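Local coordinates for 5' nucleotidase family protein (Staphylococcus aureus subsp. aureus, PDB 4Q7F) that belongs to the 5'-nucleotidase family, pairing a metal-binding calcineurin-like phosphoesterase domain with a 5'-nucleotidase C-terminal domain, at residues L400-F411 and K450-I459. Sequence-based numbering, arbitrary orientation. Where two conformers were deposited one is given.
Sequences LKEAIERSAEYF and KGQRVSNMMI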
# COMPACT_ATOMS: atom_id res chain seq x y z
N LEU A 400 -14.68 13.03 -17.93
CA LEU A 400 -13.79 12.03 -18.51
C LEU A 400 -12.48 12.71 -18.86
O LEU A 400 -11.42 12.17 -18.60
CB LEU A 400 -14.38 11.41 -19.76
CG LEU A 400 -13.46 10.46 -20.53
CD1 LEU A 400 -12.95 9.35 -19.63
CD2 LEU A 400 -14.20 9.88 -21.73
N LYS A 401 -12.54 13.88 -19.49
CA LYS A 401 -11.32 14.59 -19.82
C LYS A 401 -10.51 14.93 -18.57
O LYS A 401 -9.30 14.91 -18.63
CB LYS A 401 -11.60 15.87 -20.61
CG LYS A 401 -10.33 16.64 -20.96
CD LYS A 401 -10.66 17.78 -21.92
CE LYS A 401 -9.43 18.59 -22.27
NZ LYS A 401 -8.92 19.37 -21.12
N GLU A 402 -11.17 15.29 -17.48
CA GLU A 402 -10.48 15.61 -16.24
C GLU A 402 -9.70 14.41 -15.72
O GLU A 402 -8.62 14.55 -15.15
CB GLU A 402 -11.46 16.04 -15.15
CG GLU A 402 -12.05 17.40 -15.36
CD GLU A 402 -13.00 17.80 -14.25
OE1 GLU A 402 -13.01 17.14 -13.19
OE2 GLU A 402 -13.75 18.76 -14.46
N ALA A 403 -10.27 13.23 -15.89
CA ALA A 403 -9.61 12.01 -15.45
C ALA A 403 -8.40 11.75 -16.35
O ALA A 403 -7.34 11.47 -15.86
CB ALA A 403 -10.57 10.83 -15.50
N ILE A 404 -8.53 11.94 -17.66
CA ILE A 404 -7.38 11.68 -18.54
C ILE A 404 -6.30 12.74 -18.27
O ILE A 404 -5.13 12.44 -18.37
CB ILE A 404 -7.76 11.60 -20.04
CG1 ILE A 404 -8.77 10.48 -20.27
CG2 ILE A 404 -6.54 11.29 -20.88
CD1 ILE A 404 -9.39 10.44 -21.66
N GLU A 405 -6.70 13.96 -17.93
CA GLU A 405 -5.71 15.01 -17.62
C GLU A 405 -4.96 14.64 -16.31
O GLU A 405 -3.77 14.94 -16.16
CB GLU A 405 -6.39 16.36 -17.47
CG GLU A 405 -6.96 16.95 -18.77
CD GLU A 405 -5.91 17.49 -19.72
OE1 GLU A 405 -4.72 17.34 -19.43
OE2 GLU A 405 -6.26 18.07 -20.81
N ARG A 406 -5.63 13.97 -15.39
CA ARG A 406 -4.98 13.58 -14.12
C ARG A 406 -3.88 12.57 -14.45
O ARG A 406 -2.73 12.77 -14.05
CB ARG A 406 -5.97 13.05 -13.12
CG ARG A 406 -5.35 12.32 -11.91
CD ARG A 406 -4.29 13.12 -11.16
NE ARG A 406 -3.71 12.32 -10.06
CZ ARG A 406 -2.54 12.56 -9.48
NH1 ARG A 406 -1.78 13.60 -9.86
NH2 ARG A 406 -2.13 11.75 -8.51
N SER A 407 -4.22 11.53 -15.22
CA SER A 407 -3.25 10.55 -15.66
C SER A 407 -2.11 11.22 -16.42
O SER A 407 -0.98 10.87 -16.20
CB SER A 407 -3.90 9.49 -16.56
OG SER A 407 -4.97 8.85 -15.88
N ALA A 408 -2.40 12.17 -17.34
CA ALA A 408 -1.38 12.87 -18.13
C ALA A 408 -0.35 13.64 -17.28
O ALA A 408 0.74 13.99 -17.78
CB ALA A 408 -2.04 13.80 -19.20
N GLU A 409 -0.69 13.92 -16.02
CA GLU A 409 0.22 14.58 -15.07
C GLU A 409 1.41 13.68 -14.73
O GLU A 409 2.42 14.15 -14.21
CB GLU A 409 -0.49 14.93 -13.76
CG GLU A 409 -1.58 15.97 -13.91
CD GLU A 409 -2.33 16.21 -12.62
OE1 GLU A 409 -1.83 15.76 -11.53
OE2 GLU A 409 -3.41 16.82 -12.67
N TYR A 410 1.26 12.39 -15.02
CA TYR A 410 2.31 11.39 -14.82
C TYR A 410 3.56 11.69 -15.63
O TYR A 410 4.63 11.28 -15.26
CB TYR A 410 1.79 10.02 -15.26
CG TYR A 410 2.77 8.90 -15.17
CD1 TYR A 410 3.14 8.38 -13.93
CD2 TYR A 410 3.31 8.31 -16.30
CE1 TYR A 410 4.02 7.33 -13.83
CE2 TYR A 410 4.20 7.27 -16.20
CZ TYR A 410 4.56 6.79 -14.96
OH TYR A 410 5.43 5.74 -14.88
N PHE A 411 3.42 12.40 -16.74
CA PHE A 411 4.54 12.68 -17.61
C PHE A 411 5.12 14.08 -17.43
O PHE A 411 4.46 15.00 -16.94
CB PHE A 411 4.13 12.55 -19.09
CG PHE A 411 3.64 11.18 -19.47
CD1 PHE A 411 4.53 10.14 -19.66
CD2 PHE A 411 2.30 10.95 -19.69
CE1 PHE A 411 4.08 8.88 -20.02
CE2 PHE A 411 1.84 9.69 -20.04
CZ PHE A 411 2.73 8.66 -20.21
N LYS A 450 -0.27 21.27 -17.19
CA LYS A 450 -1.08 20.22 -16.63
C LYS A 450 -2.53 20.67 -16.63
O LYS A 450 -2.82 21.84 -16.40
CB LYS A 450 -0.62 19.87 -15.19
CG LYS A 450 0.77 19.28 -15.15
CD LYS A 450 1.18 18.81 -13.74
CE LYS A 450 2.53 18.10 -13.76
NZ LYS A 450 2.92 17.56 -12.42
N GLY A 451 -3.44 19.74 -16.92
CA GLY A 451 -4.85 20.07 -17.00
C GLY A 451 -5.31 20.49 -18.41
O GLY A 451 -6.51 20.63 -18.66
N GLN A 452 -4.39 20.73 -19.34
CA GLN A 452 -4.79 21.05 -20.71
C GLN A 452 -3.92 20.35 -21.75
O GLN A 452 -3.70 20.85 -22.85
CB GLN A 452 -4.85 22.55 -20.93
CG GLN A 452 -3.55 23.29 -20.81
CD GLN A 452 -3.77 24.78 -20.84
OE1 GLN A 452 -3.58 25.43 -21.86
NE2 GLN A 452 -4.25 25.31 -19.73
N ARG A 453 -3.53 19.14 -21.41
CA ARG A 453 -2.66 18.31 -22.22
C ARG A 453 -3.38 17.30 -23.08
O ARG A 453 -2.73 16.69 -23.93
CB ARG A 453 -1.72 17.49 -21.29
CG ARG A 453 -0.73 18.31 -20.47
CD ARG A 453 0.13 17.42 -19.57
NE ARG A 453 1.28 18.16 -19.03
CZ ARG A 453 2.18 17.66 -18.18
NH1 ARG A 453 2.09 16.42 -17.77
NH2 ARG A 453 3.19 18.42 -17.78
N VAL A 454 -4.67 17.05 -22.83
CA VAL A 454 -5.40 16.02 -23.56
C VAL A 454 -6.12 16.65 -24.78
O VAL A 454 -6.82 17.60 -24.62
CB VAL A 454 -6.40 15.31 -22.67
CG1 VAL A 454 -7.17 14.26 -23.46
CG2 VAL A 454 -5.70 14.66 -21.48
N SER A 455 -5.87 16.08 -25.95
CA SER A 455 -6.43 16.53 -27.22
C SER A 455 -6.95 15.36 -28.02
O SER A 455 -6.67 14.19 -27.72
CB SER A 455 -5.35 17.22 -28.04
OG SER A 455 -4.98 18.46 -27.47
N ASN A 456 -7.72 15.69 -29.05
CA ASN A 456 -8.25 14.73 -30.02
C ASN A 456 -9.08 13.58 -29.44
O ASN A 456 -9.02 12.46 -29.97
CB ASN A 456 -7.06 14.16 -30.82
CG ASN A 456 -6.17 15.24 -31.40
OD1 ASN A 456 -4.97 15.30 -31.08
ND2 ASN A 456 -6.75 16.13 -32.24
N MSE A 457 -9.87 13.85 -28.40
CA MSE A 457 -10.64 12.76 -27.75
C MSE A 457 -11.75 12.25 -28.64
O MSE A 457 -12.53 13.02 -29.14
CB MSE A 457 -11.26 13.22 -26.44
CG MSE A 457 -10.26 13.43 -25.33
SE MSE A 457 -11.26 13.85 -23.69
CE MSE A 457 -12.16 12.15 -23.47
N MSE A 458 -11.82 10.93 -28.82
CA MSE A 458 -12.84 10.34 -29.66
C MSE A 458 -13.33 9.05 -29.09
O MSE A 458 -12.54 8.20 -28.69
CB MSE A 458 -12.33 10.01 -31.07
CG MSE A 458 -11.77 11.24 -31.77
SE MSE A 458 -13.23 12.34 -32.48
CE MSE A 458 -13.36 11.40 -34.20
N ILE A 459 -14.65 8.90 -29.09
CA ILE A 459 -15.33 7.70 -28.59
C ILE A 459 -16.21 7.21 -29.74
O ILE A 459 -17.22 7.81 -30.05
CB ILE A 459 -16.15 8.01 -27.32
CG1 ILE A 459 -15.20 8.49 -26.22
CG2 ILE A 459 -16.93 6.78 -26.85
CD1 ILE A 459 -15.87 9.00 -24.97
O HOH W 1 -2.77 17.14 -17.54
O HOH W 2 0.94 16.38 -10.66
O HOH W 3 5.31 17.78 -15.77
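The guanidinium of R453 meets the carbonyl oxygens of A408 and F411 with its edge: NH1 donates to A408 O at 2.8 Å, in the guanidinium plane, and to F411 O at 2.9 Å, tilted from it. K450 CG lies over the centre of one guanidinium face. A408 O also accepts from F411 N, and NH1 thus bridges the first and last carbonyls of the type I beta turn A408-F411. A water links R453 NH2 to F411 O.

The side chain of E405 bends at chi2 (-74°), and its carboxylate receives two consecutive backbone amides. R453 N uses the syn lone pair of OE1 at 2.9 Å, whereas V454 N reaches OE2 at 2.8 Å from above the plane. K401 NZ forms a salt bridge to OE2 on its anti side, from the other face. A further water donates to OE1 and E405 O and accepts from G451 N.

Within the C-terminal domain, the helix thus receives the loop leading into strand 454-459, which pairs with strand 441-445 in a mixed sheet; helix and strand axes cross at 132°.

V454 packs CG2 against I404 CG2 at 3.5 Å, the two side chains at about a right angle. Selenomethionine M457 lays SE on K401 CB at 3.7 Å, and its bend at chi3 brings CE against L400 CD2 at 3.5 Å and tip to tip with I404 CD1. At the other end, K450 crosses E409 CG with its CD, while its NZ forms a salt bridge with D423; R406 NH1 forms one to E409 OE1, whose second partner is a water shared with K450 NZ.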